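Local coordinates for protein glutamine amidotransferase subunit pdxT (PDB 2YWD) that probably hydrolyses glutamine to glutamate and ammonia, which is passed to the PdxS subunit for the synthesis of pyridoxal 5'-phosphate, at residues A[15-20]-A[180-185]; A[56-61]-A[96-101]; A[159-162]-A[167-170]. All coordinates share one frame; numbering follows the deposited sequence.

Contact 1. Residues A[15-20]-A[180-185]; sequences REHKEA and RLHRYF
His-17 and His-182 meet edge to edge through one ring nitrogen each, ND1 of His-17 lying 3.0 Å from NE2 of His-182. The bond is bent, with an angle of 149° at the hydrogen, and either nitrogen could be the donor. The rings touch rim to rim, their planes 52° apart, so neither covers the other. The remaining contact is a CH-pi one: Ala-20 CB sits over a face of the His-182 ring, 4.0 Å from its centroid. One turn along the helix from His-17, a methyl group is small enough to let the imidazole come in beneath it. The CB of His-182 points toward helix 14-22, and with CG anti to the carbonyl carbon (chi1 -79°) the ring is carried on to His-17.

Histidine suits position 17 because its two ring nitrogens can serve two partners: NE2 is hydrogen-bonded to Thr-80 OG1 while ND1 takes up His-182. Replacing His-17 by a leucine would probably leave both His-182 NE2 and the Thr-80 hydroxyl without this mate in a buried place. Ile-44 of strand 42-45 in the main sheet touches the side chains of both histidines. The side chain of His-17 also touches Glu-174, predicted to act in the charge relay. The contact thus links two helices beside the probable Cys-His-Glu triad of a class I glutamine amidotransferase.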
loop_
_atom_site.group_PDB
_atom_site.type_symbol
_atom_site.label_atom_id
_atom_site.label_comp_id
_atom_site.label_asym_id
_atom_site.label_seq_id
_atom_site.Cartn_x
_atom_site.Cartn_y
_atom_site.Cartn_z
ATOM N N ARG A 15 -10.790 3.666 -6.830
ATOM C CA ARG A 15 -12.107 4.200 -6.486
ATOM C C ARG A 15 -12.422 3.984 -5.006
ATOM O O ARG A 15 -12.814 4.916 -4.305
ATOM C CB ARG A 15 -13.183 3.523 -7.347
ATOM C CG ARG A 15 -14.624 3.899 -7.008
ATOM C CD ARG A 15 -15.594 3.108 -7.892
ATOM N NE ARG A 15 -15.462 1.668 -7.678
ATOM C CZ ARG A 15 -15.842 0.733 -8.546
ATOM N NH1 ARG A 15 -16.385 1.078 -9.707
ATOM N NH2 ARG A 15 -15.672 -0.551 -8.258
ATOM N N GLU A 16 -12.240 2.755 -4.532
ATOM C CA GLU A 16 -12.523 2.427 -3.138
ATOM C C GLU A 16 -11.716 3.258 -2.139
ATOM O O GLU A 16 -12.213 3.589 -1.060
ATOM C CB GLU A 16 -12.275 0.936 -2.882
ATOM C CG GLU A 16 -13.349 -0.009 -3.418
ATOM C CD GLU A 16 -13.429 -0.050 -4.935
ATOM O OE1 GLU A 16 -12.441 0.317 -5.610
ATOM O OE2 GLU A 16 -14.485 -0.470 -5.454
ATOM N N HIS A 17 -10.469 3.582 -2.477
ATOM C CA HIS A 17 -9.646 4.393 -1.579
ATOM C C HIS A 17 -10.125 5.845 -1.562
ATOM O O HIS A 17 -10.106 6.501 -0.516
ATOM C CB HIS A 17 -8.167 4.330 -1.985
ATOM C CG HIS A 17 -7.440 3.135 -1.439
ATOM N ND1 HIS A 17 -7.136 2.996 -0.100
ATOM C CD2 HIS A 17 -6.944 2.034 -2.052
ATOM C CE1 HIS A 17 -6.483 1.862 0.087
ATOM N NE2 HIS A 17 -6.353 1.259 -1.083
ATOM N N LYS A 18 -10.553 6.349 -2.716
ATOM C CA LYS A 18 -11.056 7.718 -2.787
ATOM C C LYS A 18 -12.295 7.831 -1.900
ATOM O O LYS A 18 -12.465 8.809 -1.178
ATOM C CB LYS A 18 -11.425 8.085 -4.225
ATOM C CG LYS A 18 -10.260 8.069 -5.199
ATOM C CD LYS A 18 -10.692 8.517 -6.595
ATOM C CE LYS A 18 -10.978 10.020 -6.655
ATOM N NZ LYS A 18 -12.097 10.455 -5.772
ATOM N N GLU A 19 -13.154 6.819 -1.963
ATOM C CA GLU A 19 -14.373 6.795 -1.162
ATOM C C GLU A 19 -14.033 6.724 0.319
ATOM O O GLU A 19 -14.644 7.411 1.139
ATOM C CB GLU A 19 -15.236 5.595 -1.548
ATOM C CG GLU A 19 -15.788 5.660 -2.957
ATOM C CD GLU A 19 -16.496 4.382 -3.358
ATOM O OE1 GLU A 19 -17.032 4.327 -4.487
ATOM O OE2 GLU A 19 -16.515 3.430 -2.546
ATOM N N ALA A 20 -13.055 5.893 0.662
ATOM C CA ALA A 20 -12.642 5.752 2.051
ATOM C C ALA A 20 -12.077 7.074 2.564
ATOM O O ALA A 20 -12.314 7.455 3.712
ATOM C CB ALA A 20 -11.599 4.644 2.183
ATOM N N ARG A 180 -10.051 4.550 10.108
ATOM C CA ARG A 180 -8.959 4.707 11.063
ATOM C C ARG A 180 -7.559 4.353 10.572
ATOM O O ARG A 180 -6.583 4.964 11.009
ATOM C CB ARG A 180 -9.269 3.934 12.342
ATOM C CG ARG A 180 -10.379 4.566 13.176
ATOM C CD ARG A 180 -10.588 3.763 14.438
ATOM N NE ARG A 180 -10.943 2.391 14.105
ATOM C CZ ARG A 180 -10.602 1.335 14.829
ATOM N NH1 ARG A 180 -9.889 1.486 15.940
ATOM N NH2 ARG A 180 -10.975 0.124 14.439
ATOM N N LEU A 181 -7.439 3.367 9.687
ATOM C CA LEU A 181 -6.117 3.024 9.181
ATOM C C LEU A 181 -5.681 4.103 8.188
ATOM O O LEU A 181 -4.499 4.439 8.104
ATOM C CB LEU A 181 -6.122 1.635 8.524
ATOM C CG LEU A 181 -4.753 1.084 8.098
ATOM C CD1 LEU A 181 -3.711 1.308 9.202
ATOM C CD2 LEU A 181 -4.887 -0.411 7.776
ATOM N N HIS A 182 -6.635 4.656 7.443
ATOM C CA HIS A 182 -6.309 5.722 6.499
ATOM C C HIS A 182 -5.875 6.966 7.271
ATOM O O HIS A 182 -4.924 7.648 6.884
ATOM C CB HIS A 182 -7.513 6.062 5.613
ATOM C CG HIS A 182 -7.731 5.095 4.491
ATOM N ND1 HIS A 182 -8.248 3.832 4.683
ATOM C CD2 HIS A 182 -7.490 5.205 3.162
ATOM C CE1 HIS A 182 -8.319 3.206 3.522
ATOM N NE2 HIS A 182 -7.865 4.017 2.583
ATOM N N ARG A 183 -6.571 7.262 8.366
ATOM C CA ARG A 183 -6.221 8.428 9.180
ATOM C C ARG A 183 -4.829 8.230 9.781
ATOM O O ARG A 183 -4.028 9.165 9.844
ATOM C CB ARG A 183 -7.259 8.645 10.291
ATOM C CG ARG A 183 -6.891 9.754 11.289
ATOM C CD ARG A 183 -6.689 11.100 10.598
ATOM N NE ARG A 183 -7.948 11.717 10.187
ATOM C CZ ARG A 183 -8.034 12.789 9.404
ATOM N NH1 ARG A 183 -6.931 13.361 8.937
ATOM N NH2 ARG A 183 -9.218 13.304 9.106
ATOM N N TYR A 184 -4.544 7.006 10.222
ATOM C CA TYR A 184 -3.237 6.681 10.793
ATOM C C TYR A 184 -2.165 7.046 9.764
ATOM O O TYR A 184 -1.131 7.635 10.099
ATOM C CB TYR A 184 -3.167 5.185 11.114
ATOM C CG TYR A 184 -1.803 4.698 11.551
ATOM C CD1 TYR A 184 -1.345 4.911 12.852
ATOM C CD2 TYR A 184 -0.960 4.043 10.656
ATOM C CE1 TYR A 184 -0.075 4.480 13.249
ATOM C CE2 TYR A 184 0.306 3.613 11.039
ATOM C CZ TYR A 184 0.743 3.833 12.336
ATOM O OH TYR A 184 1.998 3.408 12.718
ATOM N N PHE A 185 -2.422 6.693 8.508
ATOM C CA PHE A 185 -1.494 6.986 7.419
ATOM C C PHE A 185 -1.343 8.491 7.190
ATOM O O PHE A 185 -0.224 8.998 7.054
ATOM C CB PHE A 185 -1.960 6.307 6.122
ATOM C CG PHE A 185 -1.165 6.712 4.905
ATOM C CD1 PHE A 185 0.221 6.578 4.885
ATOM C CD2 PHE A 185 -1.803 7.242 3.787
ATOM C CE1 PHE A 185 0.964 6.970 3.767
ATOM C CE2 PHE A 185 -1.070 7.637 2.662
ATOM C CZ PHE A 185 0.316 7.499 2.654
#

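Contact 2. Residues A[56-61]-A[96-101]; sequences LAREYG and EQPRLG
Arg-58 reaches from the last turn of helix 50-59, which ends in a Schellman motif at Gly-61, to the loop between strands 90-91 and 103-108. Its CB points toward that loop, and CG stands anti to the backbone N (chi1 176°), carrying the chain outward from the helix. The aliphatic part runs on nearly extended to CD, then bends at chi3 (-68°), which turns the flat end across Pro-98. NE passes 4.0 Å from Pro-98 CB and forms a salt bridge with Glu-63, the main polar partner of this arginine. CZ lies 3.6 Å from Pro-98 CA, which sits under one face of the guanidinium, toward its rim. NH1 is over the same residue, 3.7 Å from Pro-98 CA.

Proline suits this place: it has no N-H to satisfy and offers a rigid, apolar surface on which a flat cation can lie while its edges keep their polar partners. Arginine suits the other side, being long enough to span the gap from an exposed helix end. The other terminal nitrogen, NH2, makes a weak hydrogen bond of 3.4 Å to Arg-99 O. The loop is also fixed from within, since Arg-99 NH1 donates to Gln-97 O at 2.7 Å, in the carbonyl plane. That carbonyl is shared: a water accepts from Arg-58 NH2 at 2.9 Å and donates to Gln-97 O at 3.0 Å.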
loop_
_atom_site.group_PDB
_atom_site.type_symbol
_atom_site.label_atom_id
_atom_site.label_comp_id
_atom_site.label_asym_id
_atom_site.label_seq_id
_atom_site.Cartn_x
_atom_site.Cartn_y
_atom_site.Cartn_z
ATOM N N LEU A 56 3.012 0.308 -15.924
ATOM C CA LEU A 56 2.583 1.662 -16.262
ATOM C C LEU A 56 3.267 2.745 -15.423
ATOM O O LEU A 56 3.631 3.799 -15.947
ATOM C CB LEU A 56 1.057 1.777 -16.133
ATOM C CG LEU A 56 0.247 0.825 -17.022
ATOM C CD1 LEU A 56 -1.241 1.029 -16.772
ATOM C CD2 LEU A 56 0.588 1.069 -18.492
ATOM N N ALA A 57 3.449 2.494 -14.127
ATOM C CA ALA A 57 4.102 3.480 -13.268
ATOM C C ALA A 57 5.542 3.705 -13.734
ATOM O O ALA A 57 6.066 4.815 -13.657
ATOM C CB ALA A 57 4.087 3.014 -11.821
ATOM N N ARG A 58 6.177 2.643 -14.215
ATOM C CA ARG A 58 7.546 2.743 -14.698
ATOM C C ARG A 58 7.559 3.500 -16.023
ATOM O O ARG A 58 8.324 4.450 -16.199
ATOM C CB ARG A 58 8.151 1.344 -14.877
ATOM C CG ARG A 58 9.553 1.328 -15.479
ATOM C CD ARG A 58 10.242 -0.012 -15.237
ATOM N NE ARG A 58 10.543 -0.207 -13.820
ATOM C CZ ARG A 58 11.132 -1.286 -13.320
ATOM N NH1 ARG A 58 11.489 -2.280 -14.121
ATOM N NH2 ARG A 58 11.378 -1.367 -12.018
ATOM N N GLU A 59 6.695 3.087 -16.944
ATOM C CA GLU A 59 6.613 3.721 -18.255
ATOM C C GLU A 59 6.317 5.211 -18.211
ATOM O O GLU A 59 6.869 5.974 -19.002
ATOM C CB GLU A 59 5.550 3.035 -19.112
ATOM C CG GLU A 59 6.007 1.739 -19.744
ATOM C CD GLU A 59 4.911 1.076 -20.552
ATOM O OE1 GLU A 59 4.027 1.804 -21.058
ATOM O OE2 GLU A 59 4.943 -0.166 -20.692
ATOM N N TYR A 60 5.450 5.632 -17.295
ATOM C CA TYR A 60 5.090 7.046 -17.201
ATOM C C TYR A 60 6.035 7.887 -16.345
ATOM O O TYR A 60 5.780 9.069 -16.119
ATOM C CB TYR A 60 3.659 7.198 -16.677
ATOM C CG TYR A 60 2.613 6.458 -17.491
ATOM C CD1 TYR A 60 2.732 6.334 -18.875
ATOM C CD2 TYR A 60 1.490 5.906 -16.877
ATOM C CE1 TYR A 60 1.757 5.677 -19.628
ATOM C CE2 TYR A 60 0.508 5.248 -17.620
ATOM C CZ TYR A 60 0.650 5.138 -18.993
ATOM O OH TYR A 60 -0.319 4.491 -19.729
ATOM N N GLY A 61 7.120 7.283 -15.875
ATOM C CA GLY A 61 8.073 8.013 -15.054
ATOM C C GLY A 61 7.620 8.255 -13.620
ATOM O O GLY A 61 8.300 8.939 -12.854
ATOM N N GLU A 96 12.276 -9.658 -11.755
ATOM C CA GLU A 96 12.275 -8.549 -12.700
ATOM C C GLU A 96 10.955 -7.804 -12.839
ATOM O O GLU A 96 10.811 -6.955 -13.722
ATOM C CB GLU A 96 12.742 -9.035 -14.075
ATOM C CG GLU A 96 14.180 -9.549 -14.084
ATOM C CD GLU A 96 15.144 -8.594 -13.393
ATOM O OE1 GLU A 96 15.195 -7.404 -13.781
ATOM O OE2 GLU A 96 15.851 -9.035 -12.462
ATOM N N GLN A 97 9.993 -8.100 -11.969
ATOM C CA GLN A 97 8.707 -7.413 -12.046
ATOM C C GLN A 97 8.873 -5.927 -11.739
ATOM O O GLN A 97 9.449 -5.552 -10.714
ATOM C CB GLN A 97 7.700 -8.020 -11.065
ATOM C CG GLN A 97 6.308 -7.389 -11.167
ATOM C CD GLN A 97 5.259 -8.140 -10.371
ATOM O OE1 GLN A 97 5.172 -9.366 -10.442
ATOM N NE2 GLN A 97 4.443 -7.408 -9.623
ATOM N N PRO A 98 8.372 -5.057 -12.632
ATOM C CA PRO A 98 8.472 -3.606 -12.440
ATOM C C PRO A 98 7.872 -3.217 -11.091
ATOM O O PRO A 98 6.742 -3.596 -10.784
ATOM C CB PRO A 98 7.664 -3.047 -13.608
ATOM C CG PRO A 98 7.853 -4.087 -14.678
ATOM C CD PRO A 98 7.706 -5.377 -13.909
ATOM N N ARG A 99 8.627 -2.470 -10.290
ATOM C CA ARG A 99 8.153 -2.055 -8.974
ATOM C C ARG A 99 9.023 -0.946 -8.406
ATOM O O ARG A 99 10.110 -0.684 -8.924
ATOM C CB ARG A 99 8.179 -3.247 -8.021
ATOM C CG ARG A 99 9.572 -3.828 -7.821
ATOM C CD ARG A 99 9.517 -5.081 -6.964
ATOM N NE ARG A 99 10.837 -5.648 -6.704
ATOM C CZ ARG A 99 11.538 -6.361 -7.580
ATOM N NH1 ARG A 99 11.050 -6.603 -8.790
ATOM N NH2 ARG A 99 12.729 -6.843 -7.239
ATOM N N LEU A 100 8.542 -0.298 -7.345
ATOM C CA LEU A 100 9.293 0.774 -6.694
ATOM C C LEU A 100 10.437 0.155 -5.893
ATOM O O LEU A 100 11.586 0.580 -6.008
ATOM C CB LEU A 100 8.386 1.588 -5.760
ATOM C CG LEU A 100 9.090 2.693 -4.963
ATOM C CD1 LEU A 100 9.760 3.680 -5.919
ATOM C CD2 LEU A 100 8.075 3.409 -4.078
ATOM N N GLY A 101 10.103 -0.838 -5.070
ATOM C CA GLY A 101 11.103 -1.542 -4.287
ATOM C C GLY A 101 11.800 -0.810 -3.155
ATOM O O GLY A 101 12.947 -1.123 -2.840
HETATM O O HOH W 1 11.986 -4.073 -11.062
#

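Contact 3. Residues A[159-162]-A[167-170]; sequences VLVR and LASS
The beta hairpin formed by strands 157-163 and 166-169 supplies this contact, two neighbouring antiparallel strands of the mixed central sheet. Val-161 and Ala-168 are its hydrogen-bonded pair: Val-161 N donates to Ala-168 O at 2.9 Å, and Ala-168 N returns the bond to Val-161 O at 3.0 Å. Leu-160 with Ser-169 and Arg-162 with Leu-167 are the flanking non-hydrogen-bonded pairs. Beyond them Ser-170 N donates to Val-159 O, and Val-159 and Leu-160 both face Ala-152 of the edge strand 149-154, a classic beta bulge in strand 157-163.

One face, bearing Leu-160, Arg-162, Leu-167 and Ser-169, turns to helix 180-189, where leucines fill the space against Leu-181, Tyr-184 and Phe-185. With CG of Leu-167 anti to its own N (chi1 -175°), the branch swings along the sheet and CD1 reaches Leu-160 CD1, at 3.9 Å, and the CB of Arg-162, at 4.0 Å. Arg-162 meets Leu-167 through that CB, and the extended chain carries the guanidinium away to Gly-164 O and the Tyr-184 hydroxyl. On the other face Val-161 and Ala-168, short and apolar, pack against Phe-141 of strand 140-144, with Val-161 CG2 4.1 Å from Ala-168 CB. Ser-169 is small enough for a neighbouring leucine to reach over it: Leu-160 CD1 approaches Ser-169 CB to 3.7 Å, while Ser-169 OG bonds to Phe-171 O.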
loop_
_atom_site.group_PDB
_atom_site.type_symbol
_atom_site.label_atom_id
_atom_site.label_comp_id
_atom_site.label_asym_id
_atom_site.label_seq_id
_atom_site.Cartn_x
_atom_site.Cartn_y
_atom_site.Cartn_z
ATOM N N VAL A 159 1.010 -8.648 8.564
ATOM C CA VAL A 159 0.071 -8.263 7.509
ATOM C C VAL A 159 0.004 -6.748 7.320
ATOM O O VAL A 159 -0.563 -6.265 6.343
ATOM C CB VAL A 159 -1.350 -8.812 7.771
ATOM C CG1 VAL A 159 -1.322 -10.339 7.724
ATOM C CG2 VAL A 159 -1.873 -8.323 9.109
ATOM N N LEU A 160 0.567 -6.006 8.268
ATOM C CA LEU A 160 0.626 -4.543 8.184
ATOM C C LEU A 160 2.018 -4.170 8.673
ATOM O O LEU A 160 2.373 -4.453 9.816
ATOM C CB LEU A 160 -0.427 -3.871 9.070
ATOM C CG LEU A 160 -0.383 -2.331 9.031
ATOM C CD1 LEU A 160 -0.703 -1.852 7.615
ATOM C CD2 LEU A 160 -1.383 -1.738 10.019
ATOM N N VAL A 161 2.812 -3.552 7.803
ATOM C CA VAL A 161 4.169 -3.184 8.172
ATOM C C VAL A 161 4.476 -1.735 7.835
ATOM O O VAL A 161 3.862 -1.148 6.947
ATOM C CB VAL A 161 5.202 -4.084 7.465
ATOM C CG1 VAL A 161 4.939 -5.545 7.802
ATOM C CG2 VAL A 161 5.140 -3.865 5.959
ATOM N N ARG A 162 5.441 -1.169 8.549
ATOM C CA ARG A 162 5.830 0.217 8.337
ATOM C C ARG A 162 7.343 0.402 8.340
ATOM O O ARG A 162 8.058 -0.214 9.128
ATOM C CB ARG A 162 5.205 1.105 9.418
ATOM C CG ARG A 162 5.672 2.556 9.380
ATOM C CD ARG A 162 4.992 3.408 10.446
ATOM N NE ARG A 162 5.517 4.773 10.448
ATOM C CZ ARG A 162 5.071 5.759 11.224
ATOM N NH1 ARG A 162 4.077 5.551 12.079
ATOM N NH2 ARG A 162 5.628 6.961 11.148
ATOM N N LEU A 167 4.022 2.681 4.352
ATOM C CA LEU A 167 3.118 1.764 5.026
ATOM C C LEU A 167 2.601 0.758 4.003
ATOM O O LEU A 167 2.325 1.127 2.860
ATOM C CB LEU A 167 1.947 2.553 5.615
ATOM C CG LEU A 167 0.929 1.807 6.473
ATOM C CD1 LEU A 167 1.603 1.305 7.744
ATOM C CD2 LEU A 167 -0.222 2.746 6.818
ATOM N N ALA A 168 2.468 -0.504 4.406
ATOM C CA ALA A 168 1.985 -1.528 3.484
ATOM C C ALA A 168 1.129 -2.583 4.174
ATOM O O ALA A 168 1.439 -3.017 5.279
ATOM C CB ALA A 168 3.163 -2.193 2.782
ATOM N N SER A 169 0.051 -2.990 3.511
ATOM C CA SER A 169 -0.843 -4.010 4.057
ATOM C C SER A 169 -1.164 -5.063 3.002
ATOM O O SER A 169 -1.203 -4.767 1.809
ATOM C CB SER A 169 -2.151 -3.375 4.549
ATOM O OG SER A 169 -2.888 -2.810 3.477
ATOM N N SER A 170 -1.389 -6.298 3.437
ATOM C CA SER A 170 -1.734 -7.349 2.491
ATOM C C SER A 170 -3.257 -7.427 2.388
ATOM O O SER A 170 -3.796 -8.140 1.534
ATOM C CB SER A 170 -1.155 -8.694 2.936
ATOM O OG SER A 170 -1.461 -8.962 4.290
#

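Overall arrangement
Helix 180-189, the next helix or strand after strand 166-169, packs on the hairpin, so contacts 1 and 3 are neighbours, their centres 14 Å apart. Tyr-184 OH lies 3.1 Å from Arg-162 NH1, a probable hydrogen bond, and Leu-181 CD1 packs 3.9 Å from Leu-160 CD2. Contact 2 stands apart, on the opposite side of the chain's centre from contact 1, with centres about 24 Å apart, and about 20 Å from contact 3. All three lie around the predicted glutaminase site: His-17 is about 3 Å from Glu-174 and Ser-169 about 7 Å from Cys-81 (side chains), while Gln-97 of contact 2 bonds to Ser-50 and Arg-109, predicted glutamine-binding residues.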